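Local coordinates for probable ribosomal RNA small subunit methyltransferase (PDB 3DMG), which probably methylates RNA of the small ribosomal subunit, with S-adenosyl-L-methionine as the methyl donor, at residues Val237-Ala242 against Ile301-Pro306; Val259-Asp264 against Leu285-Asp290; Asp213-Leu218 against Ala363-Leu368; Ala321-Ala326 against Pro348-Lys353. All coordinates share one frame; numbering follows the deposited sequence. Where two conformers were deposited one is given.

Contact 1: residues Val237-Ala242 against Ile301-Pro306; sequences VLDLGA and IIVTNP. With SAH (S-adenosyl-L-homocysteine), chain H.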
# COMPACT_ATOMS: atom_id res chain seq x y z
N VAL A 237 20.67 6.63 4.21
CA VAL A 237 19.94 6.17 3.04
C VAL A 237 18.46 6.27 3.28
O VAL A 237 17.99 5.91 4.35
CB VAL A 237 20.27 4.68 2.71
CG1 VAL A 237 19.42 4.12 1.56
CG2 VAL A 237 21.77 4.55 2.40
N LEU A 238 17.73 6.78 2.29
CA LEU A 238 16.27 6.72 2.27
C LEU A 238 15.81 5.75 1.19
O LEU A 238 16.25 5.85 0.03
CB LEU A 238 15.66 8.10 2.03
CG LEU A 238 14.13 8.21 2.06
CD1 LEU A 238 13.56 7.87 3.44
CD2 LEU A 238 13.75 9.62 1.62
N ASP A 239 14.94 4.81 1.58
CA ASP A 239 14.39 3.81 0.65
C ASP A 239 12.94 4.20 0.47
O ASP A 239 12.12 4.03 1.41
CB ASP A 239 14.54 2.39 1.25
CG ASP A 239 13.98 1.29 0.37
OD1 ASP A 239 13.39 1.58 -0.68
OD2 ASP A 239 14.15 0.12 0.75
N LEU A 240 12.61 4.76 -0.69
CA LEU A 240 11.23 5.22 -0.95
C LEU A 240 10.37 4.05 -1.43
O LEU A 240 10.58 3.51 -2.52
CB LEU A 240 11.23 6.32 -2.01
CG LEU A 240 11.83 7.67 -1.64
CD1 LEU A 240 12.10 8.50 -2.88
CD2 LEU A 240 10.93 8.44 -0.67
N GLY A 241 9.39 3.67 -0.60
CA GLY A 241 8.52 2.54 -0.92
C GLY A 241 9.25 1.25 -0.57
O GLY A 241 9.50 0.42 -1.45
N ALA A 242 9.57 1.10 0.71
CA ALA A 242 10.53 0.05 1.15
C ALA A 242 9.98 -1.37 1.04
O ALA A 242 10.77 -2.33 0.97
CB ALA A 242 11.05 0.34 2.59
N ILE A 301 22.18 9.04 0.16
CA ILE A 301 21.79 8.15 -0.93
C ILE A 301 20.30 7.92 -0.80
O ILE A 301 19.79 7.69 0.29
CB ILE A 301 22.49 6.76 -0.83
CG1 ILE A 301 24.02 6.93 -0.82
CG2 ILE A 301 22.09 5.86 -2.00
CD1 ILE A 301 24.79 5.67 -0.41
N ILE A 302 19.59 8.00 -1.93
CA ILE A 302 18.17 7.65 -1.94
C ILE A 302 17.97 6.59 -3.01
O ILE A 302 18.50 6.71 -4.12
CB ILE A 302 17.30 8.89 -2.15
CG1 ILE A 302 17.52 9.85 -0.97
CG2 ILE A 302 15.83 8.50 -2.28
CD1 ILE A 302 16.67 11.11 -0.98
N VAL A 303 17.27 5.51 -2.65
CA VAL A 303 16.99 4.42 -3.58
C VAL A 303 15.50 4.19 -3.72
O VAL A 303 14.75 4.41 -2.76
CB VAL A 303 17.69 3.09 -3.17
CG1 VAL A 303 19.19 3.29 -3.13
CG2 VAL A 303 17.16 2.59 -1.81
N THR A 304 15.07 3.74 -4.89
CA THR A 304 13.66 3.41 -5.06
C THR A 304 13.38 2.49 -6.24
O THR A 304 13.95 2.65 -7.32
CB THR A 304 12.77 4.70 -5.15
OG1 THR A 304 11.39 4.32 -5.14
CG2 THR A 304 13.06 5.50 -6.44
N ASN A 305 12.50 1.53 -5.99
CA ASN A 305 11.80 0.79 -7.04
C ASN A 305 10.34 1.26 -6.94
O ASN A 305 9.57 0.71 -6.15
CB ASN A 305 11.91 -0.72 -6.80
CG ASN A 305 11.25 -1.52 -7.88
OD1 ASN A 305 10.68 -0.94 -8.80
ND2 ASN A 305 11.33 -2.85 -7.80
N PRO A 306 9.98 2.35 -7.65
CA PRO A 306 8.66 2.94 -7.41
C PRO A 306 7.49 2.07 -7.84
O PRO A 306 7.66 1.18 -8.70
CB PRO A 306 8.68 4.23 -8.24
CG PRO A 306 10.12 4.50 -8.51
CD PRO A 306 10.76 3.14 -8.62
N SAH H . 11.31 -1.50 -2.33
CA SAH H . 10.54 -2.79 -2.40
CB SAH H . 9.10 -2.58 -2.89
CG SAH H . 8.97 -1.83 -4.21
SD SAH H . 7.29 -1.82 -4.87
C SAH H . 11.24 -3.75 -3.35
O SAH H . 12.10 -3.26 -4.09
OXT SAH H . 10.90 -4.94 -3.36
C5' SAH H . 6.77 -0.11 -4.50
C4' SAH H . 6.42 0.10 -3.03
O4' SAH H . 5.98 1.45 -2.96
C3' SAH H . 5.33 -0.83 -2.46
O3' SAH H . 5.80 -1.50 -1.30
C2' SAH H . 4.21 0.18 -2.17
O2' SAH H . 3.34 -0.21 -1.13
C1' SAH H . 5.01 1.45 -1.94
N9 SAH H . 4.18 2.64 -1.98
C8 SAH H . 3.07 2.86 -2.76
N7 SAH H . 2.60 4.10 -2.48
C5 SAH H . 3.42 4.67 -1.54
C6 SAH H . 3.39 5.90 -0.88
N6 SAH H . 2.41 6.81 -1.10
N1 SAH H . 4.41 6.13 0.03
C2 SAH H . 5.39 5.21 0.31
N3 SAH H . 5.39 3.97 -0.30
C4 SAH H . 4.42 3.74 -1.22
O HOH W 1 12.00 1.14 -3.09

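Contact 2: residues Val259-Asp264 against Leu285-Asp290; sequences VGVEDD and LHSDVD. With SAH (S-adenosyl-L-homocysteine), chain H.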
# COMPACT_ATOMS: atom_id res chain seq x y z
N VAL A 259 16.58 4.53 6.39
CA VAL A 259 15.20 4.84 6.73
C VAL A 259 14.35 4.35 5.58
O VAL A 259 14.59 4.75 4.45
CB VAL A 259 14.98 6.36 6.93
CG1 VAL A 259 13.49 6.67 7.15
CG2 VAL A 259 15.82 6.89 8.10
N GLY A 260 13.41 3.46 5.86
CA GLY A 260 12.43 3.00 4.87
C GLY A 260 11.15 3.75 5.10
O GLY A 260 10.73 3.91 6.24
N VAL A 261 10.55 4.26 4.02
CA VAL A 261 9.19 4.82 4.12
C VAL A 261 8.27 3.98 3.24
O VAL A 261 8.63 3.60 2.13
CB VAL A 261 9.10 6.32 3.77
CG1 VAL A 261 9.79 7.15 4.84
CG2 VAL A 261 9.67 6.62 2.34
N GLU A 262 7.11 3.66 3.79
CA GLU A 262 6.17 2.74 3.13
C GLU A 262 4.73 3.07 3.54
O GLU A 262 4.44 3.18 4.73
CB GLU A 262 6.55 1.32 3.54
CG GLU A 262 5.55 0.22 3.16
CD GLU A 262 5.31 0.17 1.67
OE1 GLU A 262 6.29 -0.04 0.90
OE2 GLU A 262 4.13 0.32 1.27
N ASP A 263 3.85 3.23 2.57
CA ASP A 263 2.48 3.64 2.83
C ASP A 263 1.61 2.51 3.34
O ASP A 263 0.60 2.79 3.99
CB ASP A 263 1.88 4.23 1.55
CG ASP A 263 0.51 4.86 1.77
OD1 ASP A 263 0.43 5.84 2.52
OD2 ASP A 263 -0.48 4.37 1.16
N ASP A 264 1.99 1.26 3.06
CA ASP A 264 1.13 0.11 3.40
C ASP A 264 1.56 -0.52 4.71
O ASP A 264 2.69 -1.02 4.81
CB ASP A 264 1.18 -0.93 2.26
CG ASP A 264 0.59 -2.26 2.65
OD1 ASP A 264 -0.49 -2.27 3.26
OD2 ASP A 264 1.19 -3.31 2.34
N LEU A 285 9.36 3.08 8.59
CA LEU A 285 8.31 4.06 8.85
C LEU A 285 7.08 3.83 8.00
O LEU A 285 7.17 3.55 6.80
CB LEU A 285 8.81 5.47 8.61
CG LEU A 285 10.08 5.86 9.38
CD1 LEU A 285 10.41 7.31 9.09
CD2 LEU A 285 9.90 5.65 10.88
N HIS A 286 5.92 3.93 8.64
CA HIS A 286 4.64 3.91 7.95
C HIS A 286 4.36 5.36 7.56
O HIS A 286 4.07 6.21 8.41
CB HIS A 286 3.57 3.38 8.90
CG HIS A 286 2.27 3.09 8.21
ND1 HIS A 286 1.07 2.99 8.88
CD2 HIS A 286 1.99 2.86 6.90
CE1 HIS A 286 0.10 2.73 8.01
NE2 HIS A 286 0.64 2.63 6.81
N SER A 287 4.44 5.63 6.27
CA SER A 287 4.53 7.00 5.79
C SER A 287 4.02 7.11 4.37
O SER A 287 4.28 6.24 3.56
CB SER A 287 6.01 7.40 5.82
OG SER A 287 6.19 8.77 5.45
N ASP A 288 3.29 8.20 4.11
CA ASP A 288 2.92 8.54 2.73
C ASP A 288 4.07 9.33 2.15
O ASP A 288 4.27 10.52 2.48
CB ASP A 288 1.65 9.40 2.74
CG ASP A 288 1.20 9.80 1.34
OD1 ASP A 288 1.71 9.24 0.35
OD2 ASP A 288 0.31 10.66 1.26
N VAL A 289 4.85 8.67 1.30
CA VAL A 289 6.13 9.22 0.82
C VAL A 289 6.95 9.71 2.04
O VAL A 289 7.22 8.90 2.95
CB VAL A 289 5.97 10.25 -0.34
CG1 VAL A 289 7.29 10.47 -1.06
CG2 VAL A 289 4.90 9.78 -1.33
N ASP A 290 7.35 10.97 2.07
CA ASP A 290 8.16 11.48 3.17
C ASP A 290 7.38 12.16 4.29
O ASP A 290 7.95 12.87 5.10
CB ASP A 290 9.23 12.44 2.64
CG ASP A 290 8.65 13.67 1.95
OD1 ASP A 290 7.49 13.64 1.48
OD2 ASP A 290 9.38 14.68 1.87
N SAH H . 11.31 -1.50 -2.33
CA SAH H . 10.54 -2.79 -2.40
CB SAH H . 9.10 -2.58 -2.89
CG SAH H . 8.97 -1.83 -4.21
SD SAH H . 7.29 -1.82 -4.87
C SAH H . 11.24 -3.75 -3.35
O SAH H . 12.10 -3.26 -4.09
OXT SAH H . 10.90 -4.94 -3.36
C5' SAH H . 6.77 -0.11 -4.50
C4' SAH H . 6.42 0.10 -3.03
O4' SAH H . 5.98 1.45 -2.96
C3' SAH H . 5.33 -0.83 -2.46
O3' SAH H . 5.80 -1.50 -1.30
C2' SAH H . 4.21 0.18 -2.17
O2' SAH H . 3.34 -0.21 -1.13
C1' SAH H . 5.01 1.45 -1.94
N9 SAH H . 4.18 2.64 -1.98
C8 SAH H . 3.07 2.86 -2.76
N7 SAH H . 2.60 4.10 -2.48
C5 SAH H . 3.42 4.67 -1.54
C6 SAH H . 3.39 5.90 -0.88
N6 SAH H . 2.41 6.81 -1.10
N1 SAH H . 4.41 6.13 0.03
C2 SAH H . 5.39 5.21 0.31
N3 SAH H . 5.39 3.97 -0.30
C4 SAH H . 4.42 3.74 -1.22

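Contact 3: residues Asp213-Leu218 against Ala363-Leu368; sequences DPASLL and AEYKVL. With SAH (S-adenosyl-L-homocysteine), chain H.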
# COMPACT_ATOMS: atom_id res chain seq x y z
N ASP A 213 12.19 -9.19 -6.28
CA ASP A 213 11.91 -8.71 -7.62
C ASP A 213 13.20 -8.49 -8.43
O ASP A 213 14.16 -7.93 -7.92
CB ASP A 213 11.09 -7.41 -7.60
CG ASP A 213 10.57 -7.07 -8.97
OD1 ASP A 213 9.69 -7.79 -9.46
OD2 ASP A 213 11.11 -6.12 -9.58
N PRO A 214 13.24 -8.97 -9.68
CA PRO A 214 14.42 -8.71 -10.50
C PRO A 214 14.82 -7.25 -10.69
O PRO A 214 16.02 -6.95 -10.80
CB PRO A 214 14.07 -9.37 -11.84
CG PRO A 214 13.12 -10.46 -11.46
CD PRO A 214 12.28 -9.86 -10.37
N ALA A 215 13.86 -6.33 -10.73
CA ALA A 215 14.21 -4.91 -10.81
C ALA A 215 14.98 -4.47 -9.56
O ALA A 215 15.95 -3.74 -9.66
CB ALA A 215 12.96 -4.05 -11.00
N SER A 216 14.51 -4.89 -8.39
CA SER A 216 15.18 -4.54 -7.14
C SER A 216 16.60 -5.09 -7.09
O SER A 216 17.54 -4.38 -6.69
CB SER A 216 14.37 -5.06 -5.95
OG SER A 216 13.03 -4.61 -6.06
N LEU A 217 16.77 -6.35 -7.51
CA LEU A 217 18.12 -6.94 -7.60
C LEU A 217 19.03 -6.11 -8.51
O LEU A 217 20.19 -5.85 -8.17
CB LEU A 217 18.05 -8.40 -8.09
CG LEU A 217 17.34 -9.37 -7.14
CD1 LEU A 217 17.00 -10.70 -7.79
CD2 LEU A 217 18.18 -9.60 -5.87
N LEU A 218 18.48 -5.69 -9.65
CA LEU A 218 19.23 -4.92 -10.64
C LEU A 218 19.72 -3.58 -10.09
O LEU A 218 20.86 -3.16 -10.31
CB LEU A 218 18.41 -4.71 -11.92
CG LEU A 218 19.18 -4.27 -13.16
CD1 LEU A 218 20.11 -5.37 -13.64
CD2 LEU A 218 18.24 -3.84 -14.28
N ALA A 363 18.10 -3.51 -19.52
CA ALA A 363 17.71 -4.74 -20.20
C ALA A 363 16.25 -5.02 -19.85
O ALA A 363 15.36 -4.35 -20.38
CB ALA A 363 18.65 -5.91 -19.85
N GLU A 364 16.00 -5.97 -18.96
CA GLU A 364 14.64 -6.26 -18.54
C GLU A 364 14.04 -5.06 -17.81
O GLU A 364 12.84 -4.81 -17.89
CB GLU A 364 14.59 -7.53 -17.68
CG GLU A 364 15.18 -8.77 -18.37
CD GLU A 364 14.66 -9.00 -19.79
OE1 GLU A 364 13.45 -8.82 -20.03
OE2 GLU A 364 15.48 -9.36 -20.66
N TYR A 365 14.90 -4.32 -17.11
CA TYR A 365 14.52 -3.07 -16.43
C TYR A 365 15.63 -2.06 -16.67
O TYR A 365 16.74 -2.42 -17.09
CB TYR A 365 14.35 -3.28 -14.91
CG TYR A 365 13.55 -4.51 -14.59
CD1 TYR A 365 12.15 -4.46 -14.52
CD2 TYR A 365 14.18 -5.74 -14.43
CE1 TYR A 365 11.41 -5.61 -14.26
CE2 TYR A 365 13.45 -6.88 -14.18
CZ TYR A 365 12.08 -6.82 -14.09
OH TYR A 365 11.39 -7.98 -13.84
N LYS A 366 15.35 -0.79 -16.42
CA LYS A 366 16.39 0.23 -16.45
C LYS A 366 16.66 0.80 -15.06
O LYS A 366 15.73 1.02 -14.28
CB LYS A 366 16.06 1.36 -17.43
CG LYS A 366 14.80 2.13 -17.19
CD LYS A 366 14.57 3.11 -18.33
CE LYS A 366 13.30 3.89 -18.07
NZ LYS A 366 12.86 4.59 -19.30
N VAL A 367 17.94 0.98 -14.77
CA VAL A 367 18.38 1.68 -13.57
C VAL A 367 18.89 3.05 -13.96
O VAL A 367 19.87 3.16 -14.73
CB VAL A 367 19.46 0.94 -12.77
CG1 VAL A 367 19.83 1.73 -11.49
CG2 VAL A 367 18.98 -0.46 -12.40
N LEU A 368 18.24 4.08 -13.43
CA LEU A 368 18.63 5.45 -13.66
C LEU A 368 19.31 6.01 -12.42
O LEU A 368 19.04 5.59 -11.29
CB LEU A 368 17.42 6.30 -14.06
CG LEU A 368 16.62 5.83 -15.29
CD1 LEU A 368 15.41 6.74 -15.51
CD2 LEU A 368 17.47 5.74 -16.58
N SAH H . 11.31 -1.50 -2.33
CA SAH H . 10.54 -2.79 -2.40
CB SAH H . 9.10 -2.58 -2.89
CG SAH H . 8.97 -1.83 -4.21
SD SAH H . 7.29 -1.82 -4.87
C SAH H . 11.24 -3.75 -3.35
O SAH H . 12.10 -3.26 -4.09
OXT SAH H . 10.90 -4.94 -3.36
C5' SAH H . 6.77 -0.11 -4.50
C4' SAH H . 6.42 0.10 -3.03
O4' SAH H . 5.98 1.45 -2.96
C3' SAH H . 5.33 -0.83 -2.46
O3' SAH H . 5.80 -1.50 -1.30
C2' SAH H . 4.21 0.18 -2.17
O2' SAH H . 3.34 -0.21 -1.13
C1' SAH H . 5.01 1.45 -1.94
N9 SAH H . 4.18 2.64 -1.98
C8 SAH H . 3.07 2.86 -2.76
N7 SAH H . 2.60 4.10 -2.48
C5 SAH H . 3.42 4.67 -1.54
C6 SAH H . 3.39 5.90 -0.88
N6 SAH H . 2.41 6.81 -1.10
N1 SAH H . 4.41 6.13 0.03
C2 SAH H . 5.39 5.21 0.31
N3 SAH H . 5.39 3.97 -0.30
C4 SAH H . 4.42 3.74 -1.22
O HOH W 2 9.51 -8.26 -12.03

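Contact 4: residues Ala321-Ala326 against Pro348-Lys353; sequences AFVNVA and PLLEEK. With SAH (S-adenosyl-L-homocysteine), chain H; SO4 (sulfate ion), chain C.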
# COMPACT_ATOMS: atom_id res chain seq x y z
N ALA A 321 6.01 11.74 -7.32
CA ALA A 321 6.36 12.36 -6.04
C ALA A 321 7.66 11.79 -5.45
O ALA A 321 8.43 12.52 -4.83
CB ALA A 321 5.21 12.25 -5.03
N PHE A 322 7.91 10.49 -5.65
CA PHE A 322 9.15 9.89 -5.17
C PHE A 322 10.36 10.63 -5.77
O PHE A 322 11.33 10.90 -5.08
CB PHE A 322 9.24 8.43 -5.61
CG PHE A 322 8.52 7.44 -4.72
CD1 PHE A 322 7.61 7.82 -3.74
CD2 PHE A 322 8.78 6.09 -4.89
CE1 PHE A 322 6.98 6.85 -2.95
CE2 PHE A 322 8.17 5.12 -4.12
CZ PHE A 322 7.26 5.50 -3.14
N VAL A 323 10.30 10.91 -7.08
CA VAL A 323 11.40 11.62 -7.75
C VAL A 323 11.57 13.03 -7.18
O VAL A 323 12.70 13.45 -6.88
CB VAL A 323 11.20 11.69 -9.25
CG1 VAL A 323 12.33 12.52 -9.92
CG2 VAL A 323 11.13 10.29 -9.83
N ASN A 324 10.45 13.74 -7.05
CA ASN A 324 10.45 15.12 -6.53
C ASN A 324 11.01 15.17 -5.11
O ASN A 324 11.83 16.01 -4.77
CB ASN A 324 9.03 15.70 -6.57
CG ASN A 324 8.99 17.22 -6.67
OD1 ASN A 324 10.02 17.89 -6.82
ND2 ASN A 324 7.79 17.78 -6.60
N VAL A 325 10.56 14.23 -4.27
CA VAL A 325 11.01 14.14 -2.89
C VAL A 325 12.50 13.73 -2.82
O VAL A 325 13.26 14.28 -2.04
CB VAL A 325 10.09 13.17 -2.11
CG1 VAL A 325 10.74 12.71 -0.83
CG2 VAL A 325 8.75 13.87 -1.81
N ALA A 326 12.92 12.81 -3.68
CA ALA A 326 14.33 12.44 -3.74
C ALA A 326 15.24 13.65 -3.97
O ALA A 326 16.23 13.85 -3.25
CB ALA A 326 14.57 11.39 -4.80
N PRO A 348 12.81 12.43 -18.59
CA PRO A 348 12.49 13.86 -18.47
C PRO A 348 12.26 14.34 -17.03
O PRO A 348 12.58 15.49 -16.72
CB PRO A 348 11.21 14.02 -19.31
CG PRO A 348 10.67 12.64 -19.49
CD PRO A 348 11.84 11.72 -19.45
N LEU A 349 11.73 13.48 -16.16
CA LEU A 349 11.50 13.87 -14.75
C LEU A 349 12.82 14.07 -14.01
O LEU A 349 12.95 15.01 -13.21
CB LEU A 349 10.67 12.83 -13.98
CG LEU A 349 9.31 12.39 -14.49
CD1 LEU A 349 8.71 11.44 -13.47
CD2 LEU A 349 8.37 13.59 -14.73
N LEU A 350 13.78 13.19 -14.24
CA LEU A 350 15.08 13.31 -13.60
C LEU A 350 15.85 14.51 -14.13
O LEU A 350 16.52 15.20 -13.36
CB LEU A 350 15.90 12.04 -13.78
CG LEU A 350 15.82 10.98 -12.67
CD1 LEU A 350 14.41 10.49 -12.39
CD2 LEU A 350 16.71 9.82 -13.10
N GLU A 351 15.74 14.76 -15.44
CA GLU A 351 16.36 15.93 -16.06
C GLU A 351 15.82 17.22 -15.44
O GLU A 351 16.56 18.17 -15.22
CB GLU A 351 16.13 15.93 -17.58
CG GLU A 351 17.01 16.92 -18.36
CD GLU A 351 18.39 16.38 -18.70
OE1 GLU A 351 19.14 17.06 -19.44
OE2 GLU A 351 18.73 15.26 -18.25
N GLU A 352 14.52 17.23 -15.15
CA GLU A 352 13.86 18.40 -14.58
C GLU A 352 14.31 18.65 -13.14
O GLU A 352 14.65 19.78 -12.77
CB GLU A 352 12.34 18.21 -14.65
CG GLU A 352 11.51 19.30 -13.99
CD GLU A 352 10.04 18.95 -13.93
OE1 GLU A 352 9.65 17.83 -14.35
OE2 GLU A 352 9.26 19.81 -13.46
N LYS A 353 14.34 17.59 -12.33
CA LYS A 353 14.59 17.74 -10.89
C LYS A 353 16.06 17.75 -10.50
O LYS A 353 16.40 18.28 -9.43
CB LYS A 353 13.84 16.66 -10.09
CG LYS A 353 12.33 16.65 -10.29
CD LYS A 353 11.67 17.93 -9.82
CE LYS A 353 10.25 18.03 -10.36
NZ LYS A 353 9.47 19.10 -9.69
N SAH H . 11.31 -1.50 -2.33
CA SAH H . 10.54 -2.79 -2.40
CB SAH H . 9.10 -2.58 -2.89
CG SAH H . 8.97 -1.83 -4.21
SD SAH H . 7.29 -1.82 -4.87
C SAH H . 11.24 -3.75 -3.35
O SAH H . 12.10 -3.26 -4.09
OXT SAH H . 10.90 -4.94 -3.36
C5' SAH H . 6.77 -0.11 -4.50
C4' SAH H . 6.42 0.10 -3.03
O4' SAH H . 5.98 1.45 -2.96
C3' SAH H . 5.33 -0.83 -2.46
O3' SAH H . 5.80 -1.50 -1.30
C2' SAH H . 4.21 0.18 -2.17
O2' SAH H . 3.34 -0.21 -1.13
C1' SAH H . 5.01 1.45 -1.94
N9 SAH H . 4.18 2.64 -1.98
C8 SAH H . 3.07 2.86 -2.76
N7 SAH H . 2.60 4.10 -2.48
C5 SAH H . 3.42 4.67 -1.54
C6 SAH H . 3.39 5.90 -0.88
N6 SAH H . 2.41 6.81 -1.10
N1 SAH H . 4.41 6.13 0.03
C2 SAH H . 5.39 5.21 0.31
N3 SAH H . 5.39 3.97 -0.30
C4 SAH H . 4.42 3.74 -1.22
S SO4 C . 8.56 21.21 -5.52
O1 SO4 C . 7.57 20.98 -4.47
O2 SO4 C . 9.84 20.62 -5.14
O3 SO4 C . 8.12 20.58 -6.76
O4 SO4 C . 8.70 22.65 -5.73

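Contact 1: residues Val237-Ala242 against Ile301-Pro306
L238 and I301 meet through flat peptide groups. L238 N lies in the carbonyl plane of I301 and donates to I301 O at 3.0 Å. L240 and T304 meet less squarely: T304 OG1 donates to L240 O at 2.9 Å from 24° outside that carbonyl's plane. With OG1 anti to the backbone N (chi1 -173°), the hydroxyl is turned to L240 O. Beside the D239 carboxylate stands V303, whose CG2 is 4.0 Å from D239 CB. D239 OD2 bonds to T248.

Between these points the ladder is parallel. V303 N donates to L238 O, and L240 N to V303 O. On one face of the sheet L238 CB runs alongside I302 CG1 at 3.9 Å, and L240 CD1 meets I302 CG2 at 3.8 Å.

At the C-terminal ends the strands part. A water spans the split: it lies 2.8 Å from both D239 OD1 and L240 O, and accepts from N305 N. G241 O accepts from the amino N of S-adenosylhomocysteine at 2.8 Å. N305-P306 opens the NPPF motif shared by N6-adenine and N2-guanine methyltransferases. N305 is also a guanosine-binding residue, and its ND2 bonds to S216.

Strand 257-262 flanks strand 236-240, and strand 334-340 flanks strand 299-304. Helix 317-329 covers the face carrying L240, I302 and T304.

Contact 2: residues Val259-Asp264 against Leu285-Asp290
L285 N donates to G260 O at 2.8 Å and S287 N to E262 O at 2.9 Å, both fairly straight bonds. E262 N donates to L285 O between them. H286 NE2 adds a bond to D263 O at 2.8 Å, with the oxygen close to the imidazole plane. This bond is bent, 131° at the hydrogen, and NE2 has a second partner in T74 O.

E262 bends at chi2 (59°) and presents both carboxylate oxygens to the ribose. OE2 accepts from O2' of S-adenosylhomocysteine at 2.6 Å, and OE1 from O3' at 2.7 Å. OE2 also accepts from D264 N, and OE1 from G243 N, which fixes the carboxylate. This acidic grip on the ribose diol, from the end of the second strand, is characteristic of Rossmann-like class I methyltransferases. The two strands and helix 265-277 form one beta-alpha-beta unit. D288 OD1 accepts from adenine N6 at 2.9 Å, and V289 N donates to adenine N1 at 2.9 Å. Together they read the adenine's Watson-Crick edge.

D263 CB lies over one face of the adenine. D263 and D288 run side by side as like charges, which is probably eased by S75 and A77 N at D263 and by K24 and Y8 at D288. S287 OG donates to V289 O and is also bonded to A292 N. V289 O packs on V261 CB. V259 CG1 meets L285 CD1 at 3.7 Å, the side chains crossing at a slant, with L293 against both.

Contact 3: residues Asp213-Leu218 against Ala363-Leu368
A215 CB sits over one face of the Y365 ring, 3.7 Å from the centroid and 16° off the normal. This is a CH-pi contact. P214 CB meets the far part of the ring at CE2, 3.5 Å away, and also lies near OH. L218 CD2 approaches the ring near its plane and touches Y365 O at 3.5 Å. L218 CG packs on V367 CG2 at 3.9 Å, the leucine chain crossing the valine. The CG of L218 is anti to its backbone N (chi1 -164°), which carries the branch across to the strand.

Next come the groups that set these in place. D213 is the N-cap of helix 214-227, with OD2 accepting from A215 N. Its OD1 takes a water at 2.6 Å, and that water also bonds to Y365 OH at 2.6 Å. On the strand side, V339 lies against A215, Y365 and V367. Y365 also touches N341, a guanosine-binding residue, as D213 is.

S216 points away from the strand and donates through OG to the carboxylate O of S-adenosylhomocysteine at 2.6 Å. N305 ND2 holds the same OG. Contact across the segments is thus apolar apart from the D213-water-Y365 bridge, while S216 binds the ligand carboxylate.

Contact 4: residues Ala321-Ala326 against Pro348-Lys353
V323 CG1 is anti to the backbone N (chi1 176°), which sends this methyl toward helix 346-354. K353 CG is set against V323 by chi1. The bend at chi2 (-63°) turns CD, and the extended remainder brings NZ beside N324 OD1.

V323 CG1 is the apolar centre. It meets L350 CD1 at 3.8 Å, the two side chains crossing at about a right angle. It also touches K353 CG at 4.1 Å and, more loosely, L349 CB at 4.4 Å. The polar rim lies outside this patch. K353 NZ donates weakly to N324 OD1 at 3.2 Å. N324 was modelled in two conformers, so that bond is doubtful. In the conformer described, N324 ND2 donates to sulfate O3 at 2.8 Å. The sulfate probably comes from the crystallisation liquor and also bonds to R5 N.

F322 leaves the same helix on another side, toward S-adenosylhomocysteine. F322 CZ is 3.7 Å from adenine N3, and the phenyl edge meets a face of the base.

The two helix segments run nearly in the same direction, 25° apart, with axes 9.9 Å from each other at closest. L338 of strand 334-340 lies under V323. Neighbouring helices set nearly parallel on one face of a sheet are typical of the Rossmann-like methyltransferase fold.

All four contacts belong to one Rossmann-like domain and touch S-adenosylhomocysteine. Contacts 1 and 2 are about 10 Å apart between centres and join through neighbouring strands 236-240 and 257-262 of the seven-stranded sheet. The centre of contact 3 lies about 14 Å from that of contact 1 and about 22 Å from that of contact 2, with strand 366-371 in the same sheet. Contact 4 is two helices, its centre about 13 Å from that of contact 1. Along the chain contact 3 spans the rest. Contact 1 encloses contact 2, and contact 4 follows. The ligand is thus held from several sides: contact 3 binds its carboxylate, contact 1 its amino group and contact 2 its ribose and adenine, while F322 of contact 4 meets the adenine face opposite D263.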